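PDB 5IWZ: synaptonemal complex protein 2 from Mus musculus, which helps build the axial and lateral elements of the synaptonemal complex in meiotic prophase and is required for chromosome synapsis and fertility. Local coordinates for residues A[59-62]-A[68-71]. Sequence-based numbering, arbitrary orientation.
Sequences RELN and TVSS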
ATOM      1  N   ARG A  59       1.876  22.384 -11.035  1.00 24.37           N
ATOM      2  CA  ARG A  59       3.162  22.810 -11.586  1.00 29.13           C
ATOM      3  C   ARG A  59       4.290  21.881 -11.162  1.00 28.32           C
ATOM      4  O   ARG A  59       5.089  21.437 -11.993  1.00 27.59           O
ATOM      5  CB  ARG A  59       3.488  24.227 -11.152  1.00 29.59           C
ATOM      6  CG  ARG A  59       4.852  24.672 -11.625  1.00 33.78           C
ATOM      7  CD  ARG A  59       5.192  26.018 -11.032  1.00 41.89           C
ATOM      8  NE  ARG A  59       5.951  25.926  -9.786  1.00 36.35           N
ATOM      9  CZ  ARG A  59       6.080  26.950  -8.944  1.00 38.12           C
ATOM     10  NH1 ARG A  59       5.485  28.100  -9.230  1.00 30.40           N
ATOM     11  NH2 ARG A  59       6.789  26.829  -7.822  1.00 31.85           N
ATOM     12  N   GLU A  60       4.396  21.606  -9.860  1.00 28.40           N
ATOM     13  CA  GLU A  60       5.469  20.735  -9.377  1.00 28.32           C
ATOM     14  C   GLU A  60       5.344  19.318  -9.933  1.00 27.56           C
ATOM     15  O   GLU A  60       6.355  18.687 -10.251  1.00 31.06           O
ATOM     16  CB  GLU A  60       5.487  20.728  -7.845  1.00 21.06           C
ATOM     17  CG  GLU A  60       5.830  22.105  -7.245  1.00 29.94           C
ATOM     18  CD  GLU A  60       7.158  22.674  -7.800  1.00 30.00           C
ATOM     19  OE1 GLU A  60       7.150  23.767  -8.409  1.00 35.13           O
ATOM     20  OE2 GLU A  60       8.200  21.996  -7.669  1.00 30.91           O
ATOM     21  N   LEU A  61       4.116  18.799 -10.067  1.00 25.85           N
ATOM     22  CA  LEU A  61       3.933  17.512 -10.741  1.00 26.86           C
ATOM     23  C   LEU A  61       4.450  17.569 -12.177  1.00 29.97           C
ATOM     24  O   LEU A  61       5.191  16.681 -12.612  1.00 26.70           O
ATOM     25  CB  LEU A  61       2.456  17.098 -10.707  1.00 23.98           C
ATOM     26  CG  LEU A  61       1.968  16.685  -9.305  1.00 23.25           C
ATOM     27  CD1 LEU A  61       0.463  16.448  -9.256  1.00 22.52           C
ATOM     28  CD2 LEU A  61       2.725  15.423  -8.870  1.00 31.26           C
ATOM     29  N   ASN A  62       4.077  18.627 -12.923  1.00 26.75           N
ATOM     30  CA  ASN A  62       4.558  18.801 -14.295  1.00 33.76           C
ATOM     31  C   ASN A  62       6.083  18.848 -14.368  1.00 40.70           C
ATOM     32  O   ASN A  62       6.677  18.373 -15.347  1.00 39.22           O
ATOM     33  CB  ASN A  62       3.970  20.079 -14.903  1.00 34.30           C
ATOM     34  CG  ASN A  62       2.548  19.880 -15.408  1.00 47.06           C
ATOM     35  OD1 ASN A  62       2.103  18.748 -15.594  1.00 48.08           O
ATOM     36  ND2 ASN A  62       1.831  20.980 -15.645  1.00 49.69           N
ATOM     37  N   THR A  68       9.072  17.714  -3.561  1.00 25.19           N
ATOM     38  CA  THR A  68       8.411  18.963  -3.207  1.00 18.23           C
ATOM     39  C   THR A  68       6.886  18.828  -3.218  1.00 21.73           C
ATOM     40  O   THR A  68       6.221  19.443  -2.377  1.00 21.10           O
ATOM     41  CB  THR A  68       8.894  20.110  -4.097  1.00 33.83           C
ATOM     42  OG1 THR A  68       8.199  20.104  -5.345  1.00 49.41           O
ATOM     43  CG2 THR A  68      10.398  19.983  -4.316  1.00 23.59           C
ATOM     44  N   VAL A  69       6.305  18.010  -4.104  1.00 23.69           N
ATOM     45  CA  VAL A  69       4.861  17.734  -4.005  1.00 23.41           C
ATOM     46  C   VAL A  69       4.528  17.151  -2.633  1.00 20.31           C
ATOM     47  O   VAL A  69       3.561  17.567  -1.980  1.00 25.15           O
ATOM     48  CB  VAL A  69       4.393  16.810  -5.148  1.00 22.30           C
ATOM     49  CG1 VAL A  69       2.935  16.353  -4.940  1.00 22.45           C
ATOM     50  CG2 VAL A  69       4.502  17.534  -6.509  1.00 23.64           C
ATOM     51  N   SER A  70       5.337  16.186  -2.173  1.00 25.74           N
ATOM     52  CA  SER A  70       5.169  15.605  -0.841  1.00 26.85           C
ATOM     53  C   SER A  70       5.121  16.677   0.237  1.00 20.82           C
ATOM     54  O   SER A  70       4.266  16.635   1.129  1.00 24.10           O
ATOM     55  CB  SER A  70       6.317  14.627  -0.524  1.00 27.34           C
ATOM     56  OG  SER A  70       6.098  13.334  -1.069  1.00 33.32           O
ATOM     57  N   SER A  71       6.062  17.630   0.193  1.00 19.85           N
ATOM     58  CA  SER A  71       6.116  18.647   1.242  1.00 24.05           C
ATOM     59  C   SER A  71       4.845  19.495   1.250  1.00 22.88           C
ATOM     60  O   SER A  71       4.346  19.871   2.319  1.00 27.81           O
ATOM     61  CB  SER A  71       7.375  19.518   1.089  1.00 26.73           C
ATOM     62  OG  SER A  71       7.280  20.433   0.002  1.00 32.94           O
TER
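Val69 packs against both Glu60 and Leu61 near the short link from helix 49-63 to helix 66-79. One methyl does most of the touching: Val69 CG2 lies 3.6 Å from Leu61 CD2 and just as far from Glu60 CB, while Val69 CG1 stands 4.0 Å from Leu61 CD2. The leucine reaches across the valine at about a right angle, its CD2 methyl set against the valine's two methyls. A short, beta-branched valine suits a place where the backbones come close, Glu60 CA and Val69 CA being 6.2 Å apart; both apolar side chains also touch Met128 of helix 123-141, which helps to cover this patch.

The polar part of the contact joins Glu60 to Thr68. Glu60 OE2 and Thr68 OG1 are 3.0 Å apart, but the threonine proton is not committed to this acceptor: its short hydroxyl can serve either Glu60 or Asp65 O. Thr68 holds OG1 between its backbone N and carbonyl carbon (chi1 82°), which turns the hydroxyl to the glutamate. The bend of Glu60 at chi2 (-54°) folds its carboxylate over so that OE2 meets OG1.

Glutamate suits its place by dividing two oxygens between hydroxyl and cations. Arg59 approaches side-on, its NE 2.8 Å and its NH2 3.1 Å from Glu60 OE1, which lies at the guanidinium edge, within 7° of its plane. NE meets OE1 nearly along its C-O axis, NH2 from above the carboxylate plane; Lys63 adds a salt bridge to that oxygen. These positive groups probably favour the ionised form of the buried glutamate, although Asp65 brings a like charge near OE2. Arginine's several N-H groups also reach the carbonyls of Ala20 and Leu21, tying this corner to helix 13-23.

Together these contacts pack two consecutive helices joined by a tight connection, a helical hairpin in the armadillo-repeat-like domain of this N-terminal fragment.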